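Local coordinates for protein TRAP-T family transporter, DctP (Periplasmic binding) subunit (Sulfitobacter sp. NAS-14.1, PDB 4PF8) that binds beta-D-galacturonate and, as the periplasmic solute-binding subunit of a TRAP transporter, probably delivers such sugar acids to the membrane components for uptake, at residues L173-G176 / M177-M181; G90-G93 / Q94-A98; Y194-K198 / T199-D203; A299-P302 / V303-Y307; S214-H217 / F218-A221. All blocks are in the same frame, centred on the assembly; numbering follows the deposited sequence. Where two conformers were deposited one is given.

All five contacts are local, made between residues a turn or so apart, and follow the chain in the order 2, 1, 3, 5, 4. Interaction 1 is the most buried; the others mix buried and exposed residues. Interactions 1 and 4 pack directly on each other, Met-177 meeting both Met-300 and Val-303, so helix 172-179 packs on helix 301-310 and the residue that leads into it. Interactions 3 and 5 form a second pair, with Tyr-194 and Ile-197 against 214-217 and 218-221. Interaction 2, nearer the centre of the chain, touches interaction 4 where Pro-97 meets Tyr-307. Regular helix bonding marks 1 and 4, whereas the turns and helix end of 2, 3 and 5 use ordered waters.

Interaction 1: residues L173-G176 / M177-M181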
loop_
_atom_site.group_PDB
_atom_site.type_symbol
_atom_site.label_atom_id
_atom_site.label_comp_id
_atom_site.label_asym_id
_atom_site.label_seq_id
_atom_site.Cartn_x
_atom_site.Cartn_y
_atom_site.Cartn_z
ATOM N N LEU A 173 5.883 -7.725 -10.097
ATOM C CA LEU A 173 4.907 -7.066 -10.957
ATOM C C LEU A 173 5.311 -5.628 -11.260
ATOM O O LEU A 173 5.095 -5.152 -12.368
ATOM C CB LEU A 173 3.504 -7.066 -10.330
ATOM C CG LEU A 173 2.639 -8.312 -10.472
ATOM C CD1 LEU A 173 1.345 -8.100 -9.701
ATOM C CD2 LEU A 173 2.344 -8.640 -11.923
ATOM N N PHE A 174 5.874 -4.931 -10.276
ATOM C CA PHE A 174 6.247 -3.532 -10.448
ATOM C C PHE A 174 7.479 -3.353 -11.326
ATOM O O PHE A 174 7.605 -2.349 -12.037
ATOM C CB PHE A 174 6.438 -2.846 -9.086
ATOM C CG PHE A 174 5.228 -2.973 -8.195
ATOM C CD1 PHE A 174 3.944 -2.824 -8.704
ATOM C CD2 PHE A 174 5.363 -3.283 -6.868
ATOM C CE1 PHE A 174 2.844 -2.963 -7.885
ATOM C CE2 PHE A 174 4.251 -3.445 -6.070
ATOM C CZ PHE A 174 3.009 -3.263 -6.577
ATOM N N VAL A 175 8.378 -4.322 -11.290
ATOM C CA VAL A 175 9.513 -4.311 -12.191
ATOM C C VAL A 175 8.983 -4.398 -13.629
ATOM O O VAL A 175 9.400 -3.625 -14.505
ATOM C CB VAL A 175 10.458 -5.476 -11.878
ATOM C CG1 VAL A 175 11.539 -5.606 -12.953
ATOM C CG2 VAL A 175 11.079 -5.289 -10.517
ATOM N N GLY A 176 8.045 -5.313 -13.864
ATOM C CA GLY A 176 7.449 -5.485 -15.179
ATOM C C GLY A 176 6.731 -4.228 -15.654
ATOM O O GLY A 176 6.772 -3.871 -16.831
HETATM N N MSE A 177 6.072 -3.542 -14.738
HETATM C CA MSE A 177 5.363 -2.311 -15.054
HETATM C C MSE A 177 6.312 -1.244 -15.601
HETATM O O MSE A 177 6.031 -0.613 -16.623
HETATM C CB MSE A 177 4.670 -1.816 -13.788
HETATM C CG MSE A 177 4.146 -0.409 -13.825
HETATM SE SE MSE A 177 3.215 -0.091 -12.133
HETATM C CE MSE A 177 2.426 -1.812 -12.055
ATOM N N ILE A 178 7.426 -1.040 -14.919
ATOM C CA ILE A 178 8.395 -0.025 -15.322
ATOM C C ILE A 178 9.080 -0.436 -16.630
ATOM O O ILE A 178 9.264 0.391 -17.541
ATOM C CB ILE A 178 9.441 0.202 -14.216
ATOM C CG1 ILE A 178 8.782 0.715 -12.952
ATOM C CG2 ILE A 178 10.500 1.180 -14.642
ATOM C CD1 ILE A 178 7.972 1.924 -13.155
ATOM N N GLU A 179 9.453 -1.704 -16.742
ATOM C CA GLU A 179 10.118 -2.200 -17.950
ATOM C C GLU A 179 9.210 -2.086 -19.179
ATOM O O GLU A 179 9.674 -1.839 -20.307
ATOM C CB GLU A 179 10.584 -3.655 -17.746
ATOM C CG GLU A 179 11.753 -3.750 -16.801
ATOM C CD GLU A 179 12.328 -5.150 -16.663
ATOM O OE1 GLU A 179 13.402 -5.258 -16.035
ATOM O OE2 GLU A 179 11.715 -6.128 -17.158
ATOM N N SER A 180 7.910 -2.272 -18.982
ATOM C CA SER A 180 6.976 -2.211 -20.098
ATOM C C SER A 180 6.917 -0.797 -20.660
ATOM O O SER A 180 6.469 -0.598 -21.792
ATOM C CB SER A 180 5.595 -2.661 -19.641
ATOM O OG SER A 180 5.579 -4.063 -19.408
HETATM N N MSE A 181 7.380 0.192 -19.897
HETATM C CA MSE A 181 7.462 1.557 -20.432
HETATM C C MSE A 181 8.883 1.976 -20.729
HETATM O O MSE A 181 9.152 3.147 -21.010
HETATM C CB MSE A 181 6.815 2.533 -19.472
HETATM C CG MSE A 181 5.318 2.285 -19.335
HETATM SE SE MSE A 181 4.524 3.545 -18.137
HETATM C CE MSE A 181 5.272 2.971 -16.529
#
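Met-177 opens the second half of this helix by donating its N-H to Leu-173 O (3.0 Å). Its side chain runs alongside that of Phe-174, both pointing the same way. CG of Met-177, a selenomethionine, stands anti to the backbone N (chi1 167°), and a bend at chi3 brings the terminal methyl back to the ring: CE lies 3.8 Å from Phe-174 CD1, in the ring plane, so the methyl meets an edge. Leu-230 of strand 223-230 touches both side chains.

Ile-178 N reaches Phe-174 O in a fairly straight bond, and its CG1 sits 3.4 Å from the same Phe-174 O. Its side chain also packs on Val-166 and Val-168 of strand 165-168, on the buried side of the helix.

Glu-179 donates N-H to Val-175 O at 2.9 Å. Its extended chain runs beside Val-175, carrying OE1 to 3.6 Å from Val-175 CG1 and leaving the carboxylate at the exposed surface.

At Ser-180 the side chain joins the backbone bonding: N donates to Gly-176 O, and OG does so too, at 2.8 Å, from the opposite face of that carbonyl's plane. OG stands beside its own backbone N, chi1 -72°, and this places the hydroxyl near the preceding turn. An alanine here would keep the N-H bond but is likely to leave Gly-176 O without its second donor, weakening the hold of this residue on the turn before it. Bonds from each N-H to the carbonyl four residues back define an alpha-helix, here the connecting helix of the beta-alpha-beta unit formed by strand 165-168, helix 172-179 and strand 184-187.

Interaction 2: residues G90-G93 / Q94-A98; sequences GPMG and QAVPA
In Met-92, a selenomethionine, CG lies anti to the backbone N (chi1 -178°) and the chain then bends at chi2 and chi3; in Val-96, CG2 sits beside the backbone N, and the two side chains run alongside each other. Their contact is made by SE of Met-92 and CG2 of Val-96, 3.8 Å apart, with CG of Met-92 at 3.9 Å from the same CG2 of Val-96. One methyl thus fits against two successive atoms of the chain.

The backbone holds this pairing together. Val-96 N donates to Met-92 O at 2.9 Å. Beside it an ordered water bridges the turn, giving a hydrogen to Pro-91 O (2.7 Å) and accepting one from Ala-95 N (3.0 Å). Further on, Pro-97 CA makes a C-H...O contact of 3.5 Å with Gly-93 O.

This is the turn where the short, weakly bonded helix about 89-92 runs on into the following loop. The side chain of Pro-91, about 5 Å from the bound galacturonate, touches the pocket residues Gln-70 and Met-169. Met-92 and Val-96 pack against Leu-130 of helix 121-132, where Val-96 also touches Ala-129, while Met-92 and Ala-95 meet Ile-74 of helix 70-79. The turn therefore packs against both of these helices, just beyond strand 84-88.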
loop_
_atom_site.group_PDB
_atom_site.type_symbol
_atom_site.label_atom_id
_atom_site.label_comp_id
_atom_site.label_asym_id
_atom_site.label_seq_id
_atom_site.Cartn_x
_atom_site.Cartn_y
_atom_site.Cartn_z
ATOM N N GLY A 90 0.913 -4.545 -1.577
ATOM C CA GLY A 90 1.909 -4.587 -2.630
ATOM C C GLY A 90 3.006 -5.609 -2.346
ATOM O O GLY A 90 3.226 -6.546 -3.100
ATOM N N PRO A 91 3.719 -5.444 -1.226
ATOM C CA PRO A 91 4.793 -6.384 -0.886
ATOM C C PRO A 91 4.287 -7.734 -0.372
ATOM O O PRO A 91 5.060 -8.683 -0.222
ATOM C CB PRO A 91 5.569 -5.653 0.220
ATOM C CG PRO A 91 5.134 -4.204 0.136
ATOM C CD PRO A 91 3.722 -4.244 -0.372
HETATM N N MSE A 92 3.002 -7.807 -0.087
HETATM C CA MSE A 92 2.382 -9.029 0.412
HETATM C C MSE A 92 2.286 -10.103 -0.677
HETATM O O MSE A 92 2.088 -11.271 -0.377
HETATM C CB MSE A 92 0.996 -8.700 0.946
HETATM C CG MSE A 92 0.262 -9.852 1.542
HETATM SE SE MSE A 92 0.966 -10.236 3.267
HETATM C CE MSE A 92 0.251 -8.765 4.316
ATOM N N GLY A 93 2.439 -9.723 -1.939
ATOM C CA GLY A 93 2.395 -10.696 -3.022
ATOM C C GLY A 93 3.379 -11.866 -2.918
ATOM O O GLY A 93 3.127 -12.950 -3.437
ATOM N N GLN A 94 4.512 -11.678 -2.251
ATOM C CA GLN A 94 5.457 -12.789 -2.101
ATOM C C GLN A 94 4.988 -13.859 -1.097
ATOM O O GLN A 94 5.061 -15.056 -1.371
ATOM C CB GLN A 94 6.847 -12.264 -1.726
ATOM C CG GLN A 94 7.932 -13.325 -1.773
ATOM C CD GLN A 94 9.328 -12.737 -1.898
ATOM O OE1 GLN A 94 9.497 -11.576 -2.281
ATOM N NE2 GLN A 94 10.341 -13.544 -1.586
ATOM N N ALA A 95 4.498 -13.424 0.058
ATOM C CA ALA A 95 4.040 -14.330 1.094
ATOM C C ALA A 95 2.690 -14.924 0.754
ATOM O O ALA A 95 2.403 -16.065 1.110
ATOM C CB ALA A 95 3.936 -13.584 2.414
ATOM N N VAL A 96 1.851 -14.121 0.103
ATOM C CA VAL A 96 0.468 -14.492 -0.165
ATOM C C VAL A 96 0.143 -14.245 -1.639
ATOM O O VAL A 96 -0.317 -13.173 -2.020
ATOM C CB VAL A 96 -0.499 -13.692 0.727
ATOM C CG1 VAL A 96 -1.907 -14.270 0.586
ATOM C CG2 VAL A 96 -0.002 -13.723 2.172
ATOM N N PRO A 97 0.398 -15.245 -2.482
ATOM C CA PRO A 97 0.299 -15.022 -3.931
ATOM C C PRO A 97 -1.042 -14.449 -4.418
ATOM O O PRO A 97 -1.043 -13.664 -5.370
ATOM C CB PRO A 97 0.563 -16.415 -4.504
ATOM C CG PRO A 97 1.500 -17.041 -3.485
ATOM C CD PRO A 97 1.027 -16.539 -2.161
ATOM N N ALA A 98 -2.155 -14.799 -3.771
ATOM C CA ALA A 98 -3.456 -14.279 -4.203
ATOM C C ALA A 98 -3.499 -12.751 -4.207
ATOM O O ALA A 98 -4.191 -12.133 -5.033
ATOM C CB ALA A 98 -4.570 -14.830 -3.326
HETATM O O HOH W 1 5.364 -10.874 1.339
#

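Interaction 3: residues Y194-K198 / T199-D203; sequences YQSIK and TGVVD
Gln-195 O is gripped twice by Thr-199. The backbone N of Thr-199 donates to it at 2.9 Å, and Thr-199 OG1 donates to the same Gln-195 O, also at 2.9 Å, the two arriving from opposite faces of the carbonyl plane. OG1 stands between the backbone N and the carbonyl carbon of its own residue (chi1 64°), which turns the hydroxyl back along the helix. Meanwhile Thr-199 CG2 approaches Gln-195 OE1 to 3.8 Å, the side chains crossing at a slant.

Ser-196 O is likewise shared, here by two successive backbone donors. Val-201 N lies 3.0 Å from it and almost in line with its C=O, whereas Val-202 N, a further donor, comes from above the carbonyl plane, although its N-H is aimed nearly straight at Ser-196 O (173°). The bond from Val-201 N to Ser-196 O and that from Gly-200 N to Ile-197 O make the Schellman motif that closes helix 193-198, the chain leaving the helix at Gly-200, where phi is positive (83°).

Gly-200 N meets Ile-197 O well out of the carbonyl plane. Ile-197 O also accepts a hydrogen from an ordered water, which donates a second one to Val-202 O (2.7 Å), so the water ties the last helical turn to the departing chain.

Beneath this network the contact is apolar: Ile-197 CG1 meets Val-202 CG2 at 3.6 Å, on the buried side. Ile-197 also packs on Val-220 of helix 217-220. Val-201 CG2 rests against Ser-196 O and OG at the exposed margin.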
loop_
_atom_site.group_PDB
_atom_site.type_symbol
_atom_site.label_atom_id
_atom_site.label_comp_id
_atom_site.label_asym_id
_atom_site.label_seq_id
_atom_site.Cartn_x
_atom_site.Cartn_y
_atom_site.Cartn_z
ATOM N N TYR A 194 14.362 8.268 -0.053
ATOM C CA TYR A 194 14.691 9.688 0.003
ATOM C C TYR A 194 16.153 9.940 -0.344
ATOM O O TYR A 194 16.470 10.804 -1.173
ATOM C CB TYR A 194 14.374 10.264 1.384
ATOM C CG TYR A 194 14.834 11.684 1.558
ATOM C CD1 TYR A 194 14.094 12.738 1.071
ATOM C CD2 TYR A 194 16.036 11.963 2.200
ATOM C CE1 TYR A 194 14.512 14.047 1.225
ATOM C CE2 TYR A 194 16.462 13.257 2.368
ATOM C CZ TYR A 194 15.702 14.296 1.875
ATOM O OH TYR A 194 16.134 15.597 2.046
ATOM N N GLN A 195 17.054 9.200 0.282
ATOM C CA GLN A 195 18.464 9.402 0.021
ATOM C C GLN A 195 18.840 9.072 -1.414
ATOM O O GLN A 195 19.693 9.741 -1.999
ATOM C CB GLN A 195 19.335 8.587 0.985
ATOM C CG GLN A 195 19.441 9.190 2.368
ATOM C CD GLN A 195 20.140 10.525 2.373
ATOM O OE1 GLN A 195 21.019 10.784 1.548
ATOM N NE2 GLN A 195 19.748 11.389 3.303
ATOM N N SER A 196 18.222 8.043 -1.973
ATOM C CA SER A 196 18.514 7.652 -3.335
ATOM C C SER A 196 18.039 8.676 -4.339
ATOM O O SER A 196 18.728 8.910 -5.333
ATOM C CB SER A 196 17.952 6.267 -3.639
ATOM O OG SER A 196 18.831 5.273 -3.111
ATOM N N ILE A 197 16.896 9.291 -4.090
ATOM C CA ILE A 197 16.462 10.392 -4.971
ATOM C C ILE A 197 17.330 11.640 -4.724
ATOM O O ILE A 197 17.790 12.303 -5.665
ATOM C CB ILE A 197 14.986 10.753 -4.799
ATOM C CG1 ILE A 197 14.100 9.541 -5.121
ATOM C CG2 ILE A 197 14.633 11.937 -5.693
ATOM C CD1 ILE A 197 12.606 9.776 -4.918
ATOM N N LYS A 198 17.576 11.973 -3.462
ATOM C CA LYS A 198 18.367 13.162 -3.136
ATOM C C LYS A 198 19.745 13.134 -3.783
ATOM O O LYS A 198 20.224 14.156 -4.288
ATOM C CB LYS A 198 18.542 13.269 -1.622
ATOM C CG LYS A 198 19.258 14.534 -1.155
ATOM C CD LYS A 198 19.561 14.508 0.330
ATOM C CE LYS A 198 20.703 15.472 0.697
ATOM N NZ LYS A 198 22.066 14.877 0.473
ATOM N N THR A 199 20.405 11.974 -3.755
ATOM C CA THR A 199 21.781 11.891 -4.223
ATOM C C THR A 199 21.841 11.561 -5.706
ATOM O O THR A 199 22.937 11.389 -6.263
ATOM C CB THR A 199 22.606 10.858 -3.410
ATOM O OG1 THR A 199 22.066 9.541 -3.619
ATOM C CG2 THR A 199 22.560 11.195 -1.928
ATOM N N GLY A 200 20.677 11.464 -6.332
ATOM C CA GLY A 200 20.588 11.387 -7.778
ATOM C C GLY A 200 20.793 10.003 -8.356
ATOM O O GLY A 200 20.964 9.847 -9.572
ATOM N N VAL A 201 20.766 8.977 -7.525
ATOM C CA VAL A 201 21.033 7.658 -8.090
ATOM C C VAL A 201 19.763 6.982 -8.623
ATOM O O VAL A 201 19.842 6.156 -9.532
ATOM C CB VAL A 201 21.856 6.795 -7.167
ATOM C CG1 VAL A 201 23.195 7.506 -6.855
ATOM C CG2 VAL A 201 21.109 6.499 -5.949
ATOM N N VAL A 202 18.590 7.357 -8.109
ATOM C CA VAL A 202 17.356 7.038 -8.821
ATOM C C VAL A 202 16.718 8.358 -9.208
ATOM O O VAL A 202 16.858 9.364 -8.509
ATOM C CB VAL A 202 16.358 6.133 -8.060
ATOM C CG1 VAL A 202 17.069 4.926 -7.443
ATOM C CG2 VAL A 202 15.597 6.907 -7.035
ATOM N N ASP A 203 16.052 8.366 -10.351
ATOM C CA ASP A 203 15.416 9.575 -10.848
ATOM C C ASP A 203 14.084 9.843 -10.142
ATOM O O ASP A 203 13.653 10.984 -10.012
ATOM C CB ASP A 203 15.170 9.437 -12.347
ATOM C CG ASP A 203 16.451 9.352 -13.140
ATOM O OD1 ASP A 203 17.381 10.147 -12.853
ATOM O OD2 ASP A 203 16.541 8.516 -14.077
HETATM O O HOH W 2 17.054 12.072 -8.468
#

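Interaction 4: residues A299-P302 / V303-Y307; sequences AMVP and VYEKY
Glu-305 runs alongside Val-301, and its side chain can be followed atom by atom. CB lies near two carbonyls, 3.7 Å from Pro-302 O and 3.8 Å from Val-301 O. CG, set beside the backbone N by a chi1 of -61°, comes closer to Val-301 O, at 3.3 Å, and also meets the CG1 methyl of Val-301. A bend at chi2 (-73°) then lays the carboxylate beside the valine, with OE2 4.0 Å from Val-301 CG1. The two side chains point the same way on the exposed side of the helix.

Underneath, Glu-305 N donates to Val-301 O (3.0 Å), and Lys-306 N to Pro-302 O; before them a weak bond, reaching only three residues back, runs from Val-303 N to Met-300 O. Met-300 O also lies in the plane of the Tyr-304 ring, at its CD1 edge. The hydroxyl of Tyr-304 is hydrogen-bonded to Pro-105 O.

This is the start of helix 301-310, whose Val-303 and Tyr-307 pack on Leu-173 of helix 172-179. Pro-302 has no N-H to give, which costs little in the first turn of a helix, where backbone donors lack a preceding helical carbonyl. The carboxylate of Glu-305 touches Val-301 through van der Waals contact alone, so within this contact the specific bonding comes from the backbone.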
loop_
_atom_site.group_PDB
_atom_site.type_symbol
_atom_site.label_atom_id
_atom_site.label_comp_id
_atom_site.label_asym_id
_atom_site.label_seq_id
_atom_site.Cartn_x
_atom_site.Cartn_y
_atom_site.Cartn_z
ATOM N N ALA A 299 -0.127 0.415 -22.335
ATOM C CA ALA A 299 1.265 0.076 -22.088
ATOM C C ALA A 299 1.383 -1.022 -21.047
ATOM O O ALA A 299 2.390 -1.725 -21.031
ATOM C CB ALA A 299 2.035 1.291 -21.633
HETATM N N MSE A 300 0.355 -1.178 -20.210
HETATM C CA MSE A 300 0.350 -2.196 -19.151
HETATM C C MSE A 300 -0.216 -3.539 -19.515
HETATM O O MSE A 300 -0.218 -4.429 -18.668
HETATM C CB MSE A 300 -0.470 -1.723 -17.958
HETATM C CG MSE A 300 0.028 -0.479 -17.358
HETATM SE SE MSE A 300 1.774 -0.677 -16.587
HETATM C CE MSE A 300 1.516 1.025 -15.646
ATOM N N VAL A 301 -0.712 -3.709 -20.726
ATOM C CA VAL A 301 -1.258 -5.004 -21.105
ATOM C C VAL A 301 -0.255 -6.143 -20.809
ATOM O O VAL A 301 -0.636 -7.195 -20.295
ATOM C CB VAL A 301 -1.709 -5.012 -22.575
ATOM C CG1 VAL A 301 -1.915 -6.442 -23.080
ATOM C CG2 VAL A 301 -2.973 -4.175 -22.740
ATOM N N PRO A 302 1.039 -5.931 -21.103
ATOM C CA PRO A 302 1.977 -7.051 -20.924
ATOM C C PRO A 302 2.140 -7.530 -19.476
ATOM O O PRO A 302 2.431 -8.701 -19.243
ATOM C CB PRO A 302 3.297 -6.493 -21.471
ATOM C CG PRO A 302 2.898 -5.438 -22.435
ATOM C CD PRO A 302 1.628 -4.830 -21.883
ATOM N N VAL A 303 1.923 -6.640 -18.518
ATOM C CA VAL A 303 2.007 -7.000 -17.110
ATOM C C VAL A 303 0.926 -8.026 -16.787
ATOM O O VAL A 303 1.177 -8.972 -16.056
ATOM C CB VAL A 303 1.829 -5.763 -16.215
ATOM C CG1 VAL A 303 1.841 -6.155 -14.779
ATOM C CG2 VAL A 303 2.926 -4.741 -16.513
ATOM N N TYR A 304 -0.280 -7.804 -17.300
ATOM C CA TYR A 304 -1.380 -8.762 -17.122
ATOM C C TYR A 304 -1.075 -10.073 -17.826
ATOM O O TYR A 304 -1.254 -11.159 -17.264
ATOM C CB TYR A 304 -2.677 -8.186 -17.689
ATOM C CG TYR A 304 -3.368 -7.182 -16.774
ATOM C CD1 TYR A 304 -2.959 -5.860 -16.732
ATOM C CD2 TYR A 304 -4.435 -7.562 -15.977
ATOM C CE1 TYR A 304 -3.583 -4.937 -15.899
ATOM C CE2 TYR A 304 -5.065 -6.647 -15.146
ATOM C CZ TYR A 304 -4.645 -5.336 -15.123
ATOM O OH TYR A 304 -5.281 -4.429 -14.290
ATOM N N GLU A 305 -0.613 -9.975 -19.067
ATOM C CA GLU A 305 -0.317 -11.174 -19.839
ATOM C C GLU A 305 0.723 -12.019 -19.118
ATOM O O GLU A 305 0.589 -13.232 -19.039
ATOM C CB GLU A 305 0.174 -10.812 -21.241
ATOM C CG GLU A 305 -0.838 -10.035 -22.060
ATOM C CD GLU A 305 -1.995 -10.886 -22.536
ATOM O OE1 GLU A 305 -2.010 -12.100 -22.231
ATOM O OE2 GLU A 305 -2.888 -10.338 -23.222
ATOM N N LYS A 306 1.743 -11.369 -18.579
ATOM C CA LYS A 306 2.827 -12.066 -17.909
ATOM C C LYS A 306 2.347 -12.721 -16.624
ATOM O O LYS A 306 2.620 -13.882 -16.363
ATOM C CB LYS A 306 3.946 -11.103 -17.552
ATOM C CG LYS A 306 5.209 -11.834 -17.083
ATOM C CD LYS A 306 6.174 -10.902 -16.403
ATOM C CE LYS A 306 6.390 -9.641 -17.197
ATOM N NZ LYS A 306 7.386 -8.809 -16.505
ATOM N N TYR A 307 1.648 -11.944 -15.816
ATOM C CA TYR A 307 1.164 -12.468 -14.549
ATOM C C TYR A 307 0.334 -13.723 -14.776
ATOM O O TYR A 307 0.525 -14.765 -14.116
ATOM C CB TYR A 307 0.354 -11.400 -13.801
ATOM C CG TYR A 307 -0.135 -11.952 -12.492
ATOM C CD1 TYR A 307 0.769 -12.330 -11.506
ATOM C CD2 TYR A 307 -1.480 -12.154 -12.269
ATOM C CE1 TYR A 307 0.336 -12.883 -10.315
ATOM C CE2 TYR A 307 -1.933 -12.714 -11.064
ATOM C CZ TYR A 307 -1.016 -13.068 -10.099
ATOM O OH TYR A 307 -1.459 -13.630 -8.911
#

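Interaction 5: residues S214-H217 / F218-A221; sequences STSH and FEVA
Ser-216 leaves helical geometry with a positive phi (67°), and from there a short turn begins: Glu-219 N donates to Ser-216 O (2.9 Å), while His-217 O accepts from Val-220 N at 3.0 Å and Ala-221 N at 2.9 Å.

The side chains of Ser-216 and Glu-219 meet partly through an ordered water, which lies 2.8 Å from Ser-216 OG and donates to Glu-219 OE1 at 2.9 Å. The other carboxylate oxygen, OE2, rests 3.8 Å from Ser-216 CB. Phe-218 holds CG between its backbone N and carbonyl carbon (chi1 79°), turning the ring back so that CD1 lies 4.0 Å from Ser-216 CA; Glu-219 CG sits over one face of this ring. Thr-215 OG1 accepts from His-217 N, forming an ST turn, and lies above the His-217 ring centre.

The turn links helix 209-214 to the short, weakly bonded helix 217-220, with Val-220 against Ile-197 of helix 193-198. His-217 ND1 is hydrogen-bonded to Tyr-149 OH, and Thr-215 OG1 to Ser-211 O, a pocket residue. Hydrogen bonds thus hold His-217 and Thr-215 on the inner side, whereas Glu-219, probably charged at its exposed position, reaches Ser-216 OG through water.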
loop_
_atom_site.group_PDB
_atom_site.type_symbol
_atom_site.label_atom_id
_atom_site.label_comp_id
_atom_site.label_asym_id
_atom_site.label_seq_id
_atom_site.Cartn_x
_atom_site.Cartn_y
_atom_site.Cartn_z
ATOM N N SER A 214 4.949 13.246 3.007
ATOM C CA SER A 214 5.359 13.011 4.393
ATOM C C SER A 214 6.811 12.574 4.506
ATOM O O SER A 214 7.446 12.785 5.536
ATOM C CB SER A 214 4.440 11.991 5.071
ATOM O OG SER A 214 4.515 10.721 4.485
ATOM N N THR A 215 7.320 11.969 3.438
ATOM C CA THR A 215 8.691 11.452 3.379
ATOM C C THR A 215 9.684 12.489 2.885
ATOM O O THR A 215 10.888 12.218 2.814
ATOM C CB THR A 215 8.789 10.300 2.408
ATOM O OG1 THR A 215 8.358 10.754 1.118
ATOM C CG2 THR A 215 7.955 9.108 2.878
ATOM N N SER A 216 9.177 13.660 2.516
ATOM C CA SER A 216 9.970 14.708 1.888
ATOM C C SER A 216 10.469 14.349 0.488
ATOM O O SER A 216 11.331 15.048 -0.052
ATOM C CB SER A 216 11.146 15.137 2.760
ATOM O OG SER A 216 10.697 15.661 4.004
ATOM N N HIS A 217 9.958 13.287 -0.120
ATOM C CA HIS A 217 10.356 12.978 -1.490
ATOM C C HIS A 217 10.065 14.172 -2.391
ATOM O O HIS A 217 10.782 14.401 -3.371
ATOM C CB HIS A 217 9.673 11.742 -2.040
ATOM C CG HIS A 217 10.065 10.474 -1.351
ATOM N ND1 HIS A 217 9.449 9.267 -1.605
ATOM C CD2 HIS A 217 10.978 10.236 -0.375
ATOM C CE1 HIS A 217 9.968 8.341 -0.812
ATOM N NE2 HIS A 217 10.880 8.907 -0.050
ATOM N N PHE A 218 9.009 14.927 -2.080
ATOM C CA PHE A 218 8.629 16.054 -2.930
ATOM C C PHE A 218 9.642 17.163 -2.913
ATOM O O PHE A 218 9.640 17.995 -3.807
ATOM C CB PHE A 218 7.260 16.596 -2.549
ATOM C CG PHE A 218 7.247 17.481 -1.334
ATOM C CD1 PHE A 218 7.357 16.948 -0.067
ATOM C CD2 PHE A 218 7.094 18.857 -1.457
ATOM C CE1 PHE A 218 7.335 17.750 1.064
ATOM C CE2 PHE A 218 7.054 19.677 -0.324
ATOM C CZ PHE A 218 7.177 19.119 0.932
ATOM N N GLU A 219 10.529 17.177 -1.926
ATOM C CA GLU A 219 11.573 18.189 -1.873
ATOM C C GLU A 219 12.739 17.863 -2.801
ATOM O O GLU A 219 13.544 18.747 -3.115
ATOM C CB GLU A 219 12.086 18.362 -0.438
ATOM C CG GLU A 219 11.006 18.904 0.501
ATOM C CD GLU A 219 11.481 19.116 1.927
ATOM O OE1 GLU A 219 10.763 19.793 2.697
ATOM O OE2 GLU A 219 12.561 18.606 2.287
ATOM N N VAL A 220 12.855 16.609 -3.208
ATOM C CA VAL A 220 13.983 16.175 -4.041
ATOM C C VAL A 220 13.551 15.646 -5.417
ATOM O O VAL A 220 14.396 15.396 -6.279
ATOM C CB VAL A 220 14.859 15.132 -3.299
ATOM C CG1 VAL A 220 15.616 15.800 -2.134
ATOM C CG2 VAL A 220 14.042 13.987 -2.782
ATOM N N ALA A 221 12.249 15.484 -5.630
ATOM C CA ALA A 221 11.710 15.076 -6.932
ATOM C C ALA A 221 10.519 15.992 -7.203
ATOM O O ALA A 221 9.405 15.745 -6.716
ATOM C CB ALA A 221 11.293 13.617 -6.902
HETATM O O HOH W 3 9.147 17.989 4.265
#